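Local atomic coordinates of aminopeptidase N (Francisella tularensis subsp. tularensis, PDB entry 5DLL), a protein that probably trims intracellular peptides as a zinc-dependent M1-family aminopeptidase, releasing single amino acids, preferably alanine, from their N termini. Residues D148-F153 with K193-L198; N578-N583 with L634-V639; A672-K677 with A704-D709. One frame throughout, in Å; residues are numbered along the deposited sequence.

In the fold
Going from the N terminus, contact 1 comes first: 148-153 meets 193-198 and closes a loop of 39 residues, mostly strand, inside the N-terminal beta domain. Contact 2 follows within the all-helical C-terminal region, where 50 residues rich in helix separate 578-583 from 634-639 and the end of helix 565-581 is tied to helix 629-646. Contact 3 closes the shortest loop, 26 residues, between helix 668-685 and the start of helix 707-717. The three loops run in series; none nests in or crosses another. Contact 1 lies opposite the other two across the chain's centre, while the centres of contacts 2 and 3 are about 29 Å apart.

Contact 1 of 3, residues D148-F153 with K193-L198; sequences DVMAAF and KKPCYL
Two main-chain bonds between A151 and K194 carry this contact. A151 N donates to K194 O over 3.0 Å and K194 N returns the bond to A151 O over 3.1 Å, so both polar groups of each residue are satisfied in one antiparallel hydrogen-bonded pair. The bonds are nearly straight, but each donor stands above the plane of its carbonyl. The same acceptors take a CA-H contact as well: K194 O lies 3.2 Å from M150 CA, and A151 O faces K193 CA. V149 O is approached in the same way by P195 CA.

M150 O is served by a side chain. K193 folds back through chi3 and chi4 (74° and 68°), which lets NZ donate a hydrogen bond to M150 O over 3.0 Å, from above the carbonyl plane. K194 shares a face of the sheet with A151. Its CG sits in the crowded position between N and carbonyl carbon, and its chain crosses the F153 side chain at about a right angle, with NZ 3.7 Å from F153 CB; that ammonium is paired with D190. K194 O lies at the edge of the F153 ring, near its plane. On the opposite face M150 and P195 run side by side, M150 CG 3.7 Å from P195 CD, and both touch T321. The chain then enters a short 3-10 turn, 196-198, in which Y197 OH bonds T321 OG1.

A152 pairs with D29 and T31 of strand 26-36, and F153 with D190, so strand 150-160 is bonded along both edges. Such pairing is that of an inner strand in the beta-sheet of the M1 N-terminal domain, here where it borders the catalytic domain: the P195 side chain is about 10 Å from that of the zinc ligand H313.

Contact 2 of 3, residues N578-N583 with L634-V639; sequences NIILNN and LSRKNV
S635 holds OG anti to its backbone N (chi1 -179°), while I580 places CG1 beside its own N and its chi2 of -96° swings CD1 toward R636 and V639; the first torsion sends a hydroxyl, the second a methyl, into the gap between two helices. The site is a helix C-terminus closed by a Schellman motif and packed against the flank of helix 629-646, in the helical C-terminal region of the protein.

Helix 565-581 ends here, and N583, with positive phi, turns its N back to I580 O at 3.0 Å. That carbonyl therefore has two donors, because S635 OG also gives it a hydrogen bond, of 2.7 Å, lying in the carbonyl plane on a lone pair. Carbonyls at a helix end have lost their usual partners in the next turn, and the negative pole of the helix may make I580 O a stronger acceptor. I580 CG2 lies beside the same hydroxyl, 3.4 Å from S635 OG, so the polar bond is flanked by hydrocarbon.

Further along, the side chain of I580 crosses that of V639 at about a right angle, and I579 CG2 meets V639 CG1 obliquely at 3.9 Å. I620 of helix 617-621 packs on I580 too. R636 offers its backbone and CB to I580, but its extended chain leads away, NE and NH2 donating to P615 O and I614 O. N583 reaches over the hydroxyl's own residue, its ND2 3.5 Å from S635 CB. At the tip of the isoleucine, I580 CD1 rests 3.4 Å from R636 CA and 3.5 Å from V639 CG2.

Contact 3 of 3, residues A672-K677 with A704-D709; sequences AKRKLK and ADNMTD
K677 NZ meets both oxygens of the D709 carboxylate, 3.2 Å from OD1 and equally far from OD2, a forked salt bridge whose two hydrogen bonds are individually weak. The lysine leaves its helix with CG anti to the backbone N and bends at chi3 (62°), arriving across the carboxylate at about a right angle. R674 touches the same group with its hydrocarbon part: CD lies 3.4 Å from D709 OD1, while R674 NE stays 4.9 Å from D709 OD1 and gives it no hydrogen bond.

N706 holds the aspartate from behind. It is the N-cap of helix 707-717, and its OD1 accepts from D709 N over 2.8 Å in a nearly straight bond (164°). Its ND2 reaches D709 OD2 and D705 OD1, weakly in both cases. One asparagine thus caps the first turn and gives a further, weak bond to the side chain three residues on.

Farther out, the guanidinium of R674 is turned elsewhere: NE forms a salt bridge with D297, and NH2 donates to S665 O. T708, whose CB sits beside R674 CD, bonds D297 N through OG1, so both helices reach the same outside residue. L700 of helix 691-703 packs on K677 and D709, and Y655 and C658 of helix 648-658 on K677.

Helix 668-685 is thereby joined to the start of helix 707-717 by charge rather than by an apolar ridge. Buried together, K677 and D709 each probably favour the charged form of the other; the N-terminal end of helix 707-717 would also favour a deprotonated D709, whereas the R674 charge, engaged by D297, may add little.

Contact 1 of 3, residues D148-F153 with K193-L198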
loop_
_atom_site.group_PDB
_atom_site.type_symbol
_atom_site.label_atom_id
_atom_site.label_comp_id
_atom_site.label_asym_id
_atom_site.label_seq_id
_atom_site.Cartn_x
_atom_site.Cartn_y
_atom_site.Cartn_z
ATOM N N ASP A 148 5.373 20.316 -12.567
ATOM C CA ASP A 148 5.967 21.579 -12.094
ATOM C C ASP A 148 5.293 22.817 -12.688
ATOM O O ASP A 148 5.708 23.943 -12.413
ATOM C CB ASP A 148 7.494 21.622 -12.305
ATOM C CG ASP A 148 7.904 21.500 -13.759
ATOM O OD1 ASP A 148 7.141 20.920 -14.555
ATOM O OD2 ASP A 148 9.006 21.975 -14.108
ATOM N N VAL A 149 4.259 22.608 -13.499
ATOM C CA VAL A 149 3.411 23.697 -13.961
ATOM C C VAL A 149 2.050 23.549 -13.288
ATOM O O VAL A 149 1.299 22.608 -13.582
ATOM C CB VAL A 149 3.264 23.689 -15.490
ATOM C CG1 VAL A 149 2.345 24.815 -15.948
ATOM C CG2 VAL A 149 4.633 23.812 -16.139
ATOM N N MET A 150 1.762 24.480 -12.375
ATOM C CA MET A 150 0.555 24.458 -11.556
ATOM C C MET A 150 -0.252 25.729 -11.766
ATOM O O MET A 150 0.303 26.828 -11.745
ATOM C CB MET A 150 0.922 24.358 -10.079
ATOM C CG MET A 150 1.749 23.137 -9.701
ATOM S SD MET A 150 2.372 23.263 -8.014
ATOM C CE MET A 150 3.374 24.728 -8.267
ATOM N N ALA A 151 -1.565 25.575 -11.928
ATOM C CA ALA A 151 -2.437 26.686 -12.287
ATOM C C ALA A 151 -3.757 26.664 -11.522
ATOM O O ALA A 151 -4.196 25.618 -11.050
ATOM C CB ALA A 151 -2.710 26.650 -13.774
ATOM N N ALA A 152 -4.379 27.837 -11.413
ATOM C CA ALA A 152 -5.704 27.977 -10.814
ATOM C C ALA A 152 -6.788 27.634 -11.841
ATOM O O ALA A 152 -6.867 28.256 -12.899
ATOM C CB ALA A 152 -5.894 29.389 -10.289
ATOM N N PHE A 153 -7.620 26.647 -11.513
ATOM C CA PHE A 153 -8.604 26.099 -12.455
ATOM C C PHE A 153 -10.026 26.608 -12.221
ATOM O O PHE A 153 -10.570 26.443 -11.131
ATOM C CB PHE A 153 -8.629 24.567 -12.363
ATOM C CG PHE A 153 -7.551 23.886 -13.158
ATOM C CD1 PHE A 153 -6.248 23.830 -12.683
ATOM C CD2 PHE A 153 -7.843 23.275 -14.370
ATOM C CE1 PHE A 153 -5.254 23.188 -13.403
ATOM C CE2 PHE A 153 -6.852 22.629 -15.093
ATOM C CZ PHE A 153 -5.556 22.585 -14.612
ATOM N N LYS A 193 -3.460 26.810 -6.830
ATOM C CA LYS A 193 -2.637 26.292 -7.920
ATOM C C LYS A 193 -2.407 24.779 -7.774
ATOM O O LYS A 193 -2.047 24.302 -6.697
ATOM C CB LYS A 193 -1.285 27.011 -7.953
ATOM C CG LYS A 193 -1.358 28.480 -8.344
ATOM C CD LYS A 193 -0.076 29.224 -7.987
ATOM C CE LYS A 193 1.085 28.878 -8.912
ATOM N NZ LYS A 193 0.893 29.372 -10.309
ATOM N N LYS A 194 -2.635 24.032 -8.856
ATOM C CA LYS A 194 -2.373 22.594 -8.878
ATOM C C LYS A 194 -1.877 22.143 -10.243
ATOM O O LYS A 194 -2.203 22.766 -11.256
ATOM C CB LYS A 194 -3.630 21.802 -8.505
ATOM C CG LYS A 194 -4.764 21.839 -9.524
ATOM C CD LYS A 194 -5.860 20.857 -9.131
ATOM C CE LYS A 194 -6.999 20.810 -10.140
ATOM N NZ LYS A 194 -8.030 21.857 -9.888
ATOM N N PRO A 195 -1.094 21.050 -10.276
ATOM C CA PRO A 195 -0.723 20.452 -11.557
ATOM C C PRO A 195 -1.914 19.720 -12.180
ATOM O O PRO A 195 -2.833 19.320 -11.470
ATOM C CB PRO A 195 0.400 19.484 -11.183
ATOM C CG PRO A 195 0.137 19.122 -9.763
ATOM C CD PRO A 195 -0.541 20.301 -9.129
ATOM N N CYS A 196 -1.899 19.546 -13.495
ATOM C CA CYS A 196 -3.059 19.002 -14.196
ATOM C C CYS A 196 -3.366 17.531 -13.882
ATOM O O CYS A 196 -4.499 17.100 -14.079
ATOM C CB CYS A 196 -2.924 19.204 -15.711
ATOM S SG CYS A 196 -1.401 18.577 -16.458
ATOM N N TYR A 197 -2.391 16.766 -13.383
ATOM C CA TYR A 197 -2.621 15.345 -13.083
ATOM C C TYR A 197 -3.652 15.143 -11.967
ATOM O O TYR A 197 -4.195 14.043 -11.802
ATOM C CB TYR A 197 -1.302 14.615 -12.767
ATOM C CG TYR A 197 -0.749 14.813 -11.366
ATOM C CD1 TYR A 197 -1.208 14.039 -10.300
ATOM C CD2 TYR A 197 0.251 15.749 -11.112
ATOM C CE1 TYR A 197 -0.704 14.207 -9.015
ATOM C CE2 TYR A 197 0.764 15.922 -9.831
ATOM C CZ TYR A 197 0.280 15.150 -8.784
ATOM O OH TYR A 197 0.774 15.315 -7.508
ATOM N N LEU A 198 -3.919 16.209 -11.215
ATOM C CA LEU A 198 -4.953 16.215 -10.176
ATOM C C LEU A 198 -6.284 16.774 -10.656
ATOM O O LEU A 198 -7.216 16.923 -9.858
ATOM C CB LEU A 198 -4.490 17.048 -8.986
ATOM C CG LEU A 198 -3.215 16.544 -8.336
ATOM C CD1 LEU A 198 -2.689 17.617 -7.410
ATOM C CD2 LEU A 198 -3.464 15.235 -7.602
#

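Contact 2 of 3, residues N578-N583 with L634-V639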
loop_
_atom_site.group_PDB
_atom_site.type_symbol
_atom_site.label_atom_id
_atom_site.label_comp_id
_atom_site.label_asym_id
_atom_site.label_seq_id
_atom_site.Cartn_x
_atom_site.Cartn_y
_atom_site.Cartn_z
ATOM N N ASN A 578 14.469 -20.017 14.714
ATOM C CA ASN A 578 15.699 -20.787 14.926
ATOM C C ASN A 578 15.447 -22.174 15.530
ATOM O O ASN A 578 16.220 -23.103 15.296
ATOM C CB ASN A 578 16.690 -19.999 15.785
ATOM C CG ASN A 578 17.226 -18.764 15.075
ATOM O OD1 ASN A 578 17.092 -18.619 13.853
ATOM N ND2 ASN A 578 17.838 -17.865 15.839
ATOM N N ILE A 579 14.365 -22.306 16.293
ATOM C CA ILE A 579 13.911 -23.610 16.785
ATOM C C ILE A 579 13.501 -24.519 15.626
ATOM O O ILE A 579 13.831 -25.707 15.612
ATOM C CB ILE A 579 12.718 -23.454 17.766
ATOM C CG1 ILE A 579 13.185 -22.841 19.097
ATOM C CG2 ILE A 579 12.008 -24.785 18.008
ATOM C CD1 ILE A 579 13.947 -23.788 20.005
ATOM N N ILE A 580 12.790 -23.948 14.658
ATOM C CA ILE A 580 12.244 -24.707 13.532
ATOM C C ILE A 580 13.368 -25.251 12.644
ATOM O O ILE A 580 13.356 -26.431 12.272
ATOM C CB ILE A 580 11.296 -23.838 12.670
ATOM C CG1 ILE A 580 10.141 -23.273 13.523
ATOM C CG2 ILE A 580 10.780 -24.623 11.464
ATOM C CD1 ILE A 580 8.849 -24.056 13.491
ATOM N N LEU A 581 14.334 -24.392 12.321
ATOM C CA LEU A 581 15.437 -24.753 11.419
ATOM C C LEU A 581 16.349 -25.830 12.008
ATOM O O LEU A 581 16.894 -26.652 11.275
ATOM C CB LEU A 581 16.264 -23.517 11.045
ATOM C CG LEU A 581 15.530 -22.379 10.326
ATOM C CD1 LEU A 581 16.494 -21.234 10.052
ATOM C CD2 LEU A 581 14.877 -22.856 9.036
ATOM N N ASN A 582 16.498 -25.832 13.330
ATOM C CA ASN A 582 17.257 -26.876 14.017
ATOM C C ASN A 582 16.454 -28.166 14.222
ATOM O O ASN A 582 16.968 -29.117 14.814
ATOM C CB ASN A 582 17.758 -26.369 15.378
ATOM C CG ASN A 582 18.595 -25.102 15.268
ATOM O OD1 ASN A 582 18.513 -24.219 16.123
ATOM N ND2 ASN A 582 19.399 -25.003 14.215
ATOM N N ASN A 583 15.211 -28.207 13.733
ATOM C CA ASN A 583 14.301 -29.335 13.974
ATOM C C ASN A 583 14.219 -29.652 15.471
ATOM O O ASN A 583 14.092 -30.811 15.872
ATOM C CB ASN A 583 14.736 -30.573 13.172
ATOM C CG ASN A 583 14.624 -30.373 11.668
ATOM O OD1 ASN A 583 15.626 -30.351 10.954
ATOM N ND2 ASN A 583 13.400 -30.231 11.179
ATOM N N LEU A 634 7.131 -29.936 8.450
ATOM C CA LEU A 634 7.091 -30.958 9.500
ATOM C C LEU A 634 7.573 -30.406 10.845
ATOM O O LEU A 634 7.023 -30.737 11.899
ATOM C CB LEU A 634 7.927 -32.181 9.095
ATOM C CG LEU A 634 7.453 -32.939 7.845
ATOM C CD1 LEU A 634 8.506 -33.943 7.383
ATOM C CD2 LEU A 634 6.115 -33.624 8.086
ATOM N N SER A 635 8.599 -29.561 10.796
ATOM C CA SER A 635 9.162 -28.955 11.995
ATOM C C SER A 635 8.211 -27.931 12.619
ATOM O O SER A 635 8.122 -27.837 13.840
ATOM C CB SER A 635 10.497 -28.293 11.658
ATOM O OG SER A 635 11.089 -27.717 12.805
ATOM N N ARG A 636 7.513 -27.164 11.781
ATOM C CA ARG A 636 6.531 -26.180 12.251
ATOM C C ARG A 636 5.278 -26.850 12.792
ATOM O O ARG A 636 4.703 -26.397 13.778
ATOM C CB ARG A 636 6.148 -25.200 11.134
ATOM C CG ARG A 636 5.284 -24.037 11.606
ATOM C CD ARG A 636 4.908 -23.102 10.470
ATOM N NE ARG A 636 4.112 -21.960 10.926
ATOM C CZ ARG A 636 2.801 -21.983 11.177
ATOM N NH1 ARG A 636 2.093 -23.102 11.040
ATOM N NH2 ARG A 636 2.190 -20.871 11.576
ATOM N N LYS A 637 4.848 -27.922 12.138
ATOM C CA LYS A 637 3.706 -28.689 12.614
ATOM C C LYS A 637 4.019 -29.249 14.001
ATOM O O LYS A 637 3.147 -29.290 14.867
ATOM C CB LYS A 637 3.379 -29.815 11.631
ATOM C CG LYS A 637 2.040 -30.496 11.855
ATOM C CD LYS A 637 1.725 -31.444 10.705
ATOM C CE LYS A 637 0.524 -32.327 11.008
ATOM N NZ LYS A 637 -0.706 -31.534 11.293
ATOM N N ASN A 638 5.276 -29.646 14.205
ATOM C CA ASN A 638 5.728 -30.221 15.469
ATOM C C ASN A 638 5.657 -29.242 16.630
ATOM O O ASN A 638 5.083 -29.564 17.668
ATOM C CB ASN A 638 7.155 -30.756 15.339
ATOM C CG ASN A 638 7.600 -31.529 16.564
ATOM O OD1 ASN A 638 6.842 -32.322 17.123
ATOM N ND2 ASN A 638 8.837 -31.304 16.988
ATOM N N VAL A 639 6.233 -28.053 16.464
ATOM C CA VAL A 639 6.223 -27.060 17.547
ATOM C C VAL A 639 4.826 -26.497 17.805
ATOM O O VAL A 639 4.456 -26.265 18.959
ATOM C CB VAL A 639 7.221 -25.900 17.325
ATOM C CG1 VAL A 639 8.620 -26.443 17.068
ATOM C CG2 VAL A 639 6.776 -24.980 16.199
#

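Contact 3 of 3, residues A672-K677 with A704-D709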
loop_
_atom_site.group_PDB
_atom_site.type_symbol
_atom_site.label_atom_id
_atom_site.label_comp_id
_atom_site.label_asym_id
_atom_site.label_seq_id
_atom_site.Cartn_x
_atom_site.Cartn_y
_atom_site.Cartn_z
ATOM N N ALA A 672 -9.201 -6.295 18.905
ATOM C CA ALA A 672 -8.036 -7.026 19.425
ATOM C C ALA A 672 -8.432 -8.306 20.155
ATOM O O ALA A 672 -7.705 -9.302 20.115
ATOM C CB ALA A 672 -7.228 -6.132 20.354
ATOM N N LYS A 673 -9.581 -8.254 20.829
ATOM C CA LYS A 673 -10.162 -9.406 21.530
ATOM C C LYS A 673 -10.445 -10.519 20.520
ATOM O O LYS A 673 -10.042 -11.668 20.721
ATOM C CB LYS A 673 -11.467 -8.990 22.239
ATOM C CG LYS A 673 -11.656 -9.485 23.668
ATOM C CD LYS A 673 -12.581 -8.538 24.437
ATOM C CE LYS A 673 -13.303 -9.194 25.612
ATOM N NZ LYS A 673 -12.495 -9.322 26.859
ATOM N N ARG A 674 -11.110 -10.147 19.424
ATOM C CA ARG A 674 -11.541 -11.091 18.387
ATOM C C ARG A 674 -10.409 -11.831 17.686
ATOM O O ARG A 674 -10.600 -12.954 17.213
ATOM C CB ARG A 674 -12.388 -10.381 17.324
ATOM C CG ARG A 674 -13.871 -10.307 17.643
ATOM C CD ARG A 674 -14.663 -9.797 16.449
ATOM N NE ARG A 674 -14.392 -8.384 16.186
ATOM C CZ ARG A 674 -15.012 -7.362 16.779
ATOM N NH1 ARG A 674 -15.961 -7.569 17.685
ATOM N NH2 ARG A 674 -14.681 -6.115 16.458
ATOM N N LYS A 675 -9.240 -11.212 17.588
ATOM C CA LYS A 675 -8.131 -11.875 16.909
ATOM C C LYS A 675 -7.305 -12.744 17.850
ATOM O O LYS A 675 -6.859 -13.816 17.446
ATOM C CB LYS A 675 -7.266 -10.900 16.108
ATOM C CG LYS A 675 -6.648 -9.746 16.872
ATOM C CD LYS A 675 -5.853 -8.857 15.926
ATOM C CE LYS A 675 -6.744 -8.146 14.912
ATOM N NZ LYS A 675 -5.995 -7.160 14.089
ATOM N N LEU A 676 -7.120 -12.315 19.097
ATOM C CA LEU A 676 -6.515 -13.198 20.099
ATOM C C LEU A 676 -7.412 -14.415 20.317
ATOM O O LEU A 676 -6.922 -15.538 20.462
ATOM C CB LEU A 676 -6.284 -12.486 21.433
ATOM C CG LEU A 676 -5.586 -13.360 22.489
ATOM C CD1 LEU A 676 -4.189 -13.742 22.025
ATOM C CD2 LEU A 676 -5.521 -12.684 23.848
ATOM N N LYS A 677 -8.722 -14.178 20.347
ATOM C CA LYS A 677 -9.703 -15.259 20.379
ATOM C C LYS A 677 -9.464 -16.251 19.236
ATOM O O LYS A 677 -9.502 -17.463 19.445
ATOM C CB LYS A 677 -11.122 -14.691 20.300
ATOM C CG LYS A 677 -12.195 -15.751 20.111
ATOM C CD LYS A 677 -13.597 -15.212 20.324
ATOM C CE LYS A 677 -13.944 -14.127 19.323
ATOM N NZ LYS A 677 -15.419 -13.949 19.231
ATOM N N ALA A 704 -22.030 -16.486 15.577
ATOM C CA ALA A 704 -21.368 -15.219 15.226
ATOM C C ALA A 704 -22.354 -14.203 14.652
ATOM O O ALA A 704 -23.206 -14.557 13.837
ATOM C CB ALA A 704 -20.236 -15.462 14.238
ATOM N N ASP A 705 -22.231 -12.947 15.083
ATOM C CA ASP A 705 -23.092 -11.861 14.599
ATOM C C ASP A 705 -22.350 -10.914 13.644
ATOM O O ASP A 705 -22.826 -9.813 13.352
ATOM C CB ASP A 705 -23.722 -11.091 15.780
ATOM C CG ASP A 705 -22.714 -10.249 16.563
ATOM O OD1 ASP A 705 -21.527 -10.633 16.641
ATOM O OD2 ASP A 705 -23.118 -9.201 17.116
ATOM N N ASN A 706 -21.194 -11.358 13.151
ATOM C CA ASN A 706 -20.384 -10.577 12.218
ATOM C C ASN A 706 -19.542 -11.499 11.339
ATOM O O ASN A 706 -19.440 -12.696 11.614
ATOM C CB ASN A 706 -19.481 -9.610 12.987
ATOM C CG ASN A 706 -18.403 -10.322 13.787
ATOM O OD1 ASN A 706 -17.394 -10.761 13.233
ATOM N ND2 ASN A 706 -18.606 -10.430 15.095
ATOM N N MET A 707 -18.926 -10.945 10.298
ATOM C CA MET A 707 -18.120 -11.759 9.385
ATOM C C MET A 707 -16.771 -12.164 9.978
ATOM O O MET A 707 -16.295 -13.267 9.715
ATOM C CB MET A 707 -17.901 -11.049 8.043
ATOM C CG MET A 707 -17.323 -11.952 6.954
ATOM S SD MET A 707 -18.308 -13.427 6.591
ATOM C CE MET A 707 -19.853 -12.704 6.043
ATOM N N THR A 708 -16.156 -11.287 10.769
ATOM C CA THR A 708 -14.842 -11.575 11.350
ATOM C C THR A 708 -14.848 -12.892 12.128
ATOM O O THR A 708 -13.957 -13.723 11.959
ATOM C CB THR A 708 -14.366 -10.445 12.279
ATOM O OG1 THR A 708 -14.772 -9.175 11.750
ATOM C CG2 THR A 708 -12.851 -10.490 12.426
ATOM N N ASP A 709 -15.866 -13.078 12.964
ATOM C CA ASP A 709 -16.022 -14.306 13.754
ATOM C C ASP A 709 -16.439 -15.501 12.898
ATOM O O ASP A 709 -16.007 -16.627 13.143
ATOM C CB ASP A 709 -17.057 -14.107 14.873
ATOM C CG ASP A 709 -16.507 -13.335 16.070
ATOM O OD1 ASP A 709 -15.275 -13.164 16.182
ATOM O OD2 ASP A 709 -17.323 -12.913 16.916
#